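Local coordinates for Exo-beta-1,3-galactanase (Bifidobacterium bifidum, PDB 5FLW), which is a putative family 43 glycoside hydrolase that probably removes galactose units from the non-reducing ends of beta-1,3-galactans, at residues 29-34 and 52-57; 184-189 and 205-210; 213-218 and 231-236. One frame throughout, in Å; residues are numbered along the deposited sequence.

All three contacts belong to blades of the five-bladed propeller and mix buried with less buried residues; interactions 1 and 3 include exposed touching residues, interaction 2 none. Interaction 1 lies in the first blade, its centre about 30 Å from that of interaction 2, on the opposite side of the chain's centre. Interactions 2 and 3 share the fourth blade and touch: Q206 N and T208 OG1 probably bond to the N213 side chain. Interactions 1 and 3 both join hairpin strands, the first adding ST and Asx turns and an aromatic pair, the third a tyrosine hydroxyl and waters. Interaction 2 joins loops, resting on a leucine among two tyrosines and a glutamate with one carboxylate oxygen bound to three waters.

Interaction 1: 29-34 and 52-57; sequences GDTWYA and TTTDFI
The backbone of W32 and T53 pairs off completely here: W32 N gives its proton to T53 O at 2.9 Å, nearly along the C=O axis, and T53 N returns one to W32 O in the carbonyl plane at 3.0 Å. W32 O also meets T52 CA in a CA-H...O contact. In the next, non-hydrogen-bonded pair, Y33 and T52 turn their backbone bonds outward, to Q26 and R60. T53 OG1 is the busiest side-chain atom. Lying anti to its backbone N (chi1 -166°), it accepts from F56 N at 2.9 Å and from D55 N at 3.2 Å, an ST motif and ST turn together, and also bonds to A58 O. D55 OD1 continues the pattern as an Asx turn, taking I57 N from above the carboxylate plane at 2.9 Å, and A58 N as well. T31 OG1 donates to D30 OD1, while T52 OG1 is paired with H62.

The tight turn carries F56 at positive phi (60°) and sends its ring back, edge first, onto a face of the W32 indole in an edge-to-face pair, planes at 53°, F56 CZ 3.6 Å from W32 CG; T53 CG2 sits over the centre of one F56 face. An alanine at W32 removes the indole and would probably loosen the F56 ring and its turn. T52 CG2 makes a CH-pi contact over one face of the Y33 ring, 3.7 Å from its centroid. These are the central strands of a four-stranded propeller blade, the ST and Asx turns opening the connection from 48-53 to 60-66.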
# COMPACT_ATOMS: atom_id res chain seq x y z
N GLY A 29 -12.36 -3.06 14.17
CA GLY A 29 -12.57 -3.90 15.34
C GLY A 29 -11.27 -4.58 15.77
O GLY A 29 -10.19 -3.96 15.85
N ASP A 30 -11.34 -5.88 16.00
CA ASP A 30 -10.20 -6.66 16.45
C ASP A 30 -9.53 -7.44 15.31
O ASP A 30 -8.66 -8.29 15.57
CB ASP A 30 -10.66 -7.60 17.57
CG ASP A 30 -11.57 -8.73 17.06
OD1 ASP A 30 -12.03 -8.68 15.90
OD2 ASP A 30 -11.83 -9.70 17.83
N THR A 31 -9.89 -7.16 14.06
CA THR A 31 -9.49 -7.96 12.91
C THR A 31 -8.78 -7.10 11.87
O THR A 31 -9.20 -5.96 11.60
CB THR A 31 -10.75 -8.60 12.32
OG1 THR A 31 -11.33 -9.45 13.32
CG2 THR A 31 -10.45 -9.39 11.06
N TRP A 32 -7.70 -7.63 11.29
CA TRP A 32 -7.00 -7.00 10.17
C TRP A 32 -7.65 -7.41 8.85
O TRP A 32 -7.94 -8.59 8.63
CB TRP A 32 -5.52 -7.38 10.16
CG TRP A 32 -4.73 -6.62 11.24
CD1 TRP A 32 -4.41 -7.06 12.49
CD2 TRP A 32 -4.20 -5.29 11.13
NE1 TRP A 32 -3.72 -6.08 13.18
CE2 TRP A 32 -3.57 -4.99 12.36
CE3 TRP A 32 -4.19 -4.34 10.10
CZ2 TRP A 32 -2.93 -3.78 12.59
CZ3 TRP A 32 -3.56 -3.11 10.34
CH2 TRP A 32 -2.94 -2.85 11.58
N TYR A 33 -7.87 -6.42 7.98
CA TYR A 33 -8.41 -6.64 6.65
C TYR A 33 -7.34 -6.28 5.63
O TYR A 33 -6.85 -5.15 5.62
CB TYR A 33 -9.63 -5.75 6.41
CG TYR A 33 -10.82 -6.15 7.24
CD1 TYR A 33 -10.84 -5.95 8.61
CD2 TYR A 33 -11.94 -6.75 6.64
CE1 TYR A 33 -11.93 -6.33 9.39
CE2 TYR A 33 -13.04 -7.14 7.40
CZ TYR A 33 -13.03 -6.93 8.78
OH TYR A 33 -14.10 -7.30 9.57
N ALA A 34 -7.01 -7.23 4.75
CA ALA A 34 -6.09 -6.99 3.63
C ALA A 34 -6.88 -6.91 2.33
O ALA A 34 -7.82 -7.69 2.11
CB ALA A 34 -5.05 -8.12 3.52
N THR A 52 -8.93 -11.66 5.82
CA THR A 52 -8.83 -11.21 7.20
C THR A 52 -7.86 -12.09 8.00
O THR A 52 -7.64 -13.26 7.68
CB THR A 52 -10.19 -11.17 7.92
OG1 THR A 52 -10.83 -12.44 7.76
CG2 THR A 52 -11.07 -10.07 7.34
N THR A 53 -7.31 -11.49 9.06
CA THR A 53 -6.40 -12.21 9.94
C THR A 53 -6.42 -11.54 11.31
O THR A 53 -6.71 -10.34 11.44
CB THR A 53 -4.96 -12.26 9.38
OG1 THR A 53 -4.18 -13.22 10.10
CG2 THR A 53 -4.29 -10.88 9.45
N THR A 54 -6.08 -12.32 12.32
CA THR A 54 -5.74 -11.76 13.61
C THR A 54 -4.28 -12.00 13.99
O THR A 54 -3.82 -11.45 14.99
CB THR A 54 -6.66 -12.31 14.71
OG1 THR A 54 -6.52 -13.74 14.78
CG2 THR A 54 -8.12 -11.95 14.39
N ASP A 55 -3.54 -12.79 13.18
CA ASP A 55 -2.17 -13.14 13.55
C ASP A 55 -1.16 -13.02 12.43
O ASP A 55 0.03 -13.26 12.68
CB ASP A 55 -2.10 -14.54 14.17
CG ASP A 55 -2.60 -15.63 13.23
OD1 ASP A 55 -2.87 -15.35 12.03
OD2 ASP A 55 -2.74 -16.79 13.74
N PHE A 56 -1.57 -12.67 11.21
CA PHE A 56 -0.69 -12.63 10.04
C PHE A 56 -0.06 -13.98 9.73
O PHE A 56 0.96 -14.06 9.04
CB PHE A 56 0.37 -11.52 10.15
CG PHE A 56 -0.22 -10.17 10.21
CD1 PHE A 56 -0.50 -9.47 9.05
CD2 PHE A 56 -0.56 -9.60 11.44
CE1 PHE A 56 -1.07 -8.21 9.10
CE2 PHE A 56 -1.15 -8.33 11.50
CZ PHE A 56 -1.41 -7.65 10.33
N ILE A 57 -0.68 -15.05 10.23
CA ILE A 57 -0.33 -16.43 9.87
C ILE A 57 -1.44 -17.06 9.02
O ILE A 57 -1.20 -17.46 7.88
CB ILE A 57 -0.00 -17.29 11.11
CG1 ILE A 57 1.04 -16.60 12.03
CG2 ILE A 57 0.44 -18.72 10.69
CD1 ILE A 57 1.34 -17.35 13.33

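Interaction 2: 184-189 and 205-210; sequences YPYGLE and SQLTSW
L207 is the side chain around which the others are arranged. With CG anti to its carbonyl carbon, it splits its two methyls between different neighbours: L207 CD1 rests against Y186, oblique to the ring and 3.6 Å from Y186 CG, while L207 CD2 presses on the carboxylate carbon of E189, 3.3 Å from E189 CD. The two tyrosines come at this leucine differently. Y184 has CG anti to its backbone N (chi1 -154°), which carries the phenol alongside so that its hydroxyl, at the ring edge, receives L207 N at 3.0 Å. Water 1 lies in the plane of the same ring edge, bonded to Y184 OH, and it donates to L207 O. Y186, its CG beside the backbone N, sets CD2 over the rim of one face of the Y184 ring.

E189 crosses L207 obliquely. Its CG takes the crowded position between backbone N and carbonyl carbon (chi1 63°), next to S205 OG at 3.4 Å, and the chain then runs extended to the carboxylate. OE2 accepts from three waters, which relay it to Q206 O and to the amides of T208 and S209. OE1 lies near D138, a like charge that would probably raise the affinity of one of the acids for a proton. E189 and S205 also form a hydrogen-bonded antiparallel bridge, E189 N to S205 O at 2.8 Å and S205 N to E189 O at 3.0 Å. S205 OG has its strongest partner in S190. The carbonyl of G187 is buried without a partner. Loops leading into and out of the hairpin 191-196/199-205 thus meet at one end of the fourth blade of a family 43 five-bladed propeller.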
# COMPACT_ATOMS: atom_id res chain seq x y z
N TYR A 184 17.27 13.06 -6.02
CA TYR A 184 16.55 12.15 -6.92
C TYR A 184 15.58 13.02 -7.70
O TYR A 184 15.03 13.98 -7.14
CB TYR A 184 15.77 11.09 -6.13
CG TYR A 184 15.50 9.77 -6.85
CD1 TYR A 184 16.54 9.06 -7.47
CD2 TYR A 184 14.22 9.19 -6.84
CE1 TYR A 184 16.30 7.81 -8.10
CE2 TYR A 184 13.97 7.96 -7.46
CZ TYR A 184 15.01 7.28 -8.09
OH TYR A 184 14.75 6.06 -8.71
N PRO A 185 15.36 12.73 -8.99
CA PRO A 185 14.45 13.54 -9.80
C PRO A 185 12.98 13.22 -9.60
O PRO A 185 12.13 13.85 -10.24
CB PRO A 185 14.87 13.21 -11.25
CG PRO A 185 16.08 12.33 -11.16
CD PRO A 185 16.01 11.68 -9.80
N TYR A 186 12.66 12.26 -8.72
CA TYR A 186 11.30 11.76 -8.58
C TYR A 186 10.99 11.55 -7.11
O TYR A 186 11.89 11.46 -6.27
CB TYR A 186 11.15 10.39 -9.25
CG TYR A 186 11.63 10.39 -10.67
CD1 TYR A 186 10.85 10.97 -11.66
CD2 TYR A 186 12.89 9.86 -11.01
CE1 TYR A 186 11.28 11.00 -12.97
CE2 TYR A 186 13.33 9.89 -12.33
CZ TYR A 186 12.51 10.46 -13.31
OH TYR A 186 12.89 10.52 -14.63
N GLY A 187 9.69 11.41 -6.82
CA GLY A 187 9.29 10.82 -5.57
C GLY A 187 9.53 9.32 -5.60
O GLY A 187 9.83 8.73 -6.64
N LEU A 188 9.36 8.69 -4.45
CA LEU A 188 9.52 7.25 -4.37
C LEU A 188 8.13 6.64 -4.57
O LEU A 188 7.13 7.27 -4.22
CB LEU A 188 10.09 6.85 -3.01
CG LEU A 188 11.50 7.37 -2.70
CD1 LEU A 188 12.09 6.63 -1.51
CD2 LEU A 188 12.41 7.24 -3.91
N GLU A 189 8.21 5.44 -5.10
CA GLU A 189 6.87 4.91 -5.31
C GLU A 189 6.41 4.00 -4.17
O GLU A 189 7.05 3.97 -3.12
CB GLU A 189 6.69 4.28 -6.70
CG GLU A 189 7.56 3.08 -6.98
CD GLU A 189 7.42 2.59 -8.41
OE1 GLU A 189 6.43 2.93 -9.09
OE2 GLU A 189 8.30 1.84 -8.85
N SER A 205 9.87 3.19 -2.40
CA SER A 205 10.84 2.47 -3.21
C SER A 205 11.38 3.32 -4.35
O SER A 205 10.66 4.15 -4.92
CB SER A 205 10.24 1.18 -3.79
OG SER A 205 8.99 1.43 -4.41
N GLN A 206 12.65 3.11 -4.68
CA GLN A 206 13.19 3.79 -5.86
C GLN A 206 12.52 3.25 -7.12
O GLN A 206 11.81 2.23 -7.09
CB GLN A 206 14.73 3.67 -5.93
CG GLN A 206 15.42 4.07 -4.64
CD GLN A 206 16.94 3.98 -4.74
OE1 GLN A 206 17.61 3.39 -3.88
NE2 GLN A 206 17.50 4.56 -5.78
N LEU A 207 12.72 3.96 -8.23
CA LEU A 207 12.13 3.62 -9.53
C LEU A 207 13.20 2.85 -10.28
O LEU A 207 14.05 3.44 -10.96
CB LEU A 207 11.71 4.89 -10.27
CG LEU A 207 10.74 5.82 -9.52
CD1 LEU A 207 10.40 7.04 -10.35
CD2 LEU A 207 9.48 5.11 -9.14
N THR A 208 13.18 1.53 -10.15
CA THR A 208 14.17 0.67 -10.81
C THR A 208 13.47 -0.48 -11.53
O THR A 208 14.01 -1.58 -11.64
CB THR A 208 15.20 0.10 -9.81
OG1 THR A 208 14.55 -0.75 -8.87
CG2 THR A 208 15.90 1.23 -9.07
N SER A 209 12.26 -0.21 -12.01
CA SER A 209 11.44 -1.18 -12.71
C SER A 209 11.28 -2.50 -11.94
O SER A 209 10.93 -2.49 -10.78
CB SER A 209 11.91 -1.40 -14.15
OG SER A 209 13.28 -1.75 -14.25
N TRP A 210 11.52 -3.63 -12.60
CA TRP A 210 11.36 -4.93 -11.95
C TRP A 210 12.42 -5.23 -10.88
O TRP A 210 12.15 -5.98 -9.95
CB TRP A 210 11.26 -6.05 -12.98
CG TRP A 210 10.01 -5.96 -13.80
CD1 TRP A 210 9.87 -5.35 -15.00
CD2 TRP A 210 8.72 -6.49 -13.47
NE1 TRP A 210 8.58 -5.46 -15.45
CE2 TRP A 210 7.85 -6.16 -14.52
CE3 TRP A 210 8.22 -7.22 -12.38
CZ2 TRP A 210 6.51 -6.53 -14.53
CZ3 TRP A 210 6.89 -7.58 -12.39
CH2 TRP A 210 6.05 -7.24 -13.45
O HOH W 1 16.68 4.75 -9.51
O HOH W 2 9.79 1.82 -11.68
O HOH W 3 10.59 0.04 -7.87
O HOH W 4 10.84 0.16 -9.95

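Interaction 3: 213-218 and 231-236; sequences NDNKYS and KLFAPE. Unlike the reference sequence in segment 231-236: E236 (reference Lys).
Y217 OH is the best-held polar atom of this contact, with four partners: the backbone N of A290, a weak bond to G288 O, water 7 at 2.8 Å and water 8 at 3.3 Å. The hairpin it belongs to, strands 216-220 and 231-232, forms the outer side of the fourth blade of the five-bladed propeller, and A290 lies on an outermost strand of the fifth sheet. Water 8 accepts from K231 NZ, whereas water 7 donates weakly to L232 O, which also sits in the plane at the edge of the tyrosine ring. To get there, Y217 places CG in the crowded position between its backbone N and carbonyl carbon (chi1 75°).

The backbones pair beside it. Y217 N donates to K231 O at 2.8 Å and K231 N to Y217 O at 3.0 Å, both in the carbonyl plane, and K216 with L232 makes the neighbouring non-hydrogen-bonded pair. Beyond the strands, water takes over: water 6 sits at N215 O and accepts from A234 N, and water 5 lies between D214 OD1 and P235 O. D214 is held further by its carboxylate oxygens on the amides of K239 and G237, its CB meeting L232 CD2 at 3.7 Å.

F233 packs against N215, K216 and Y217. It presents its edge to Y217 CD1, pairs edge-to-face with F203, and crosses the Y217 side chain obliquely, with K216 C at its ring edge. N215, whose OD1 is bonded to V245 N, meets the tip of this phenylalanine: N215 CB lies 3.5 Å from F233 CZ.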
# COMPACT_ATOMS: atom_id res chain seq x y z
N ASN A 213 15.43 -2.58 -5.03
CA ASN A 213 16.39 -1.55 -4.69
C ASN A 213 16.37 -1.31 -3.19
O ASN A 213 15.53 -1.85 -2.46
CB ASN A 213 16.08 -0.23 -5.46
CG ASN A 213 14.68 0.33 -5.17
OD1 ASN A 213 14.43 0.89 -4.10
ND2 ASN A 213 13.78 0.20 -6.13
N ASP A 214 17.32 -0.49 -2.73
CA ASP A 214 17.36 -0.11 -1.33
C ASP A 214 16.28 0.95 -1.11
O ASP A 214 16.43 2.11 -1.52
CB ASP A 214 18.75 0.41 -0.95
CG ASP A 214 19.81 -0.68 -0.98
OD1 ASP A 214 19.49 -1.88 -0.76
OD2 ASP A 214 21.00 -0.32 -1.19
N ASN A 215 15.18 0.54 -0.48
CA ASN A 215 14.08 1.45 -0.20
C ASN A 215 14.48 2.43 0.91
O ASN A 215 15.43 2.21 1.68
CB ASN A 215 12.83 0.66 0.21
CG ASN A 215 12.27 -0.25 -0.92
OD1 ASN A 215 11.33 -1.01 -0.67
ND2 ASN A 215 12.84 -0.20 -2.12
N LYS A 216 13.73 3.54 1.00
CA LYS A 216 14.11 4.61 1.93
C LYS A 216 12.90 5.16 2.68
O LYS A 216 11.73 4.92 2.32
CB LYS A 216 14.82 5.75 1.20
CG LYS A 216 15.94 5.32 0.30
CD LYS A 216 16.72 6.53 -0.20
CE LYS A 216 17.95 6.10 -0.96
NZ LYS A 216 18.69 7.25 -1.56
N TYR A 217 13.20 5.95 3.72
CA TYR A 217 12.17 6.62 4.50
C TYR A 217 12.56 8.06 4.84
O TYR A 217 13.75 8.44 4.83
CB TYR A 217 11.80 5.83 5.78
CG TYR A 217 12.85 5.93 6.87
CD1 TYR A 217 14.07 5.25 6.77
CD2 TYR A 217 12.63 6.71 8.01
CE1 TYR A 217 15.05 5.34 7.76
CE2 TYR A 217 13.61 6.82 9.01
CZ TYR A 217 14.81 6.12 8.89
OH TYR A 217 15.77 6.21 9.89
N SER A 218 11.54 8.86 5.14
CA SER A 218 11.68 10.25 5.56
C SER A 218 10.74 10.47 6.74
O SER A 218 9.74 9.75 6.89
CB SER A 218 11.36 11.19 4.40
OG SER A 218 11.46 12.55 4.75
N LYS A 231 16.60 8.25 3.79
CA LYS A 231 17.58 7.32 4.36
C LYS A 231 17.17 5.87 4.19
O LYS A 231 16.00 5.54 4.04
CB LYS A 231 17.74 7.58 5.86
CG LYS A 231 18.38 8.91 6.21
CD LYS A 231 18.47 9.07 7.72
CE LYS A 231 19.13 10.39 8.09
NZ LYS A 231 19.20 10.55 9.57
N LEU A 232 18.06 5.02 4.05
CA LEU A 232 17.77 3.61 3.93
C LEU A 232 17.31 3.05 5.26
O LEU A 232 17.82 3.45 6.30
CB LEU A 232 19.05 2.86 3.55
CG LEU A 232 19.42 2.54 2.10
CD1 LEU A 232 19.76 3.80 1.33
CD2 LEU A 232 20.58 1.56 2.04
N PHE A 233 16.36 2.13 5.25
CA PHE A 233 15.96 1.43 6.48
C PHE A 233 16.43 -0.03 6.59
O PHE A 233 16.41 -0.59 7.69
CB PHE A 233 14.45 1.53 6.78
CG PHE A 233 13.55 1.09 5.65
CD1 PHE A 233 13.16 1.98 4.65
CD2 PHE A 233 13.08 -0.21 5.60
CE1 PHE A 233 12.33 1.58 3.60
CE2 PHE A 233 12.23 -0.64 4.54
CZ PHE A 233 11.86 0.27 3.55
N ALA A 234 16.83 -0.65 5.48
CA ALA A 234 17.48 -1.96 5.45
C ALA A 234 18.96 -1.81 5.09
O ALA A 234 19.40 -0.74 4.64
CB ALA A 234 16.78 -2.85 4.43
N PRO A 235 19.77 -2.86 5.26
CA PRO A 235 21.21 -2.71 4.99
C PRO A 235 21.47 -2.34 3.54
O PRO A 235 20.74 -2.71 2.61
CB PRO A 235 21.77 -4.09 5.34
CG PRO A 235 20.79 -4.71 6.25
CD PRO A 235 19.45 -4.15 5.92
N GLU A 236 22.51 -1.54 3.36
CA GLU A 236 22.92 -1.14 2.03
C GLU A 236 23.26 -2.36 1.18
O GLU A 236 24.02 -3.23 1.61
CB GLU A 236 24.13 -0.21 2.13
CG GLU A 236 24.62 0.34 0.81
CD GLU A 236 25.71 1.38 0.98
OE1 GLU A 236 26.52 1.26 1.95
OE2 GLU A 236 25.78 2.30 0.10
O HOH W 5 18.25 -2.19 1.43
O HOH W 6 16.84 0.15 2.63
O HOH W 7 18.21 5.05 9.30
O HOH W 8 17.28 8.79 11.25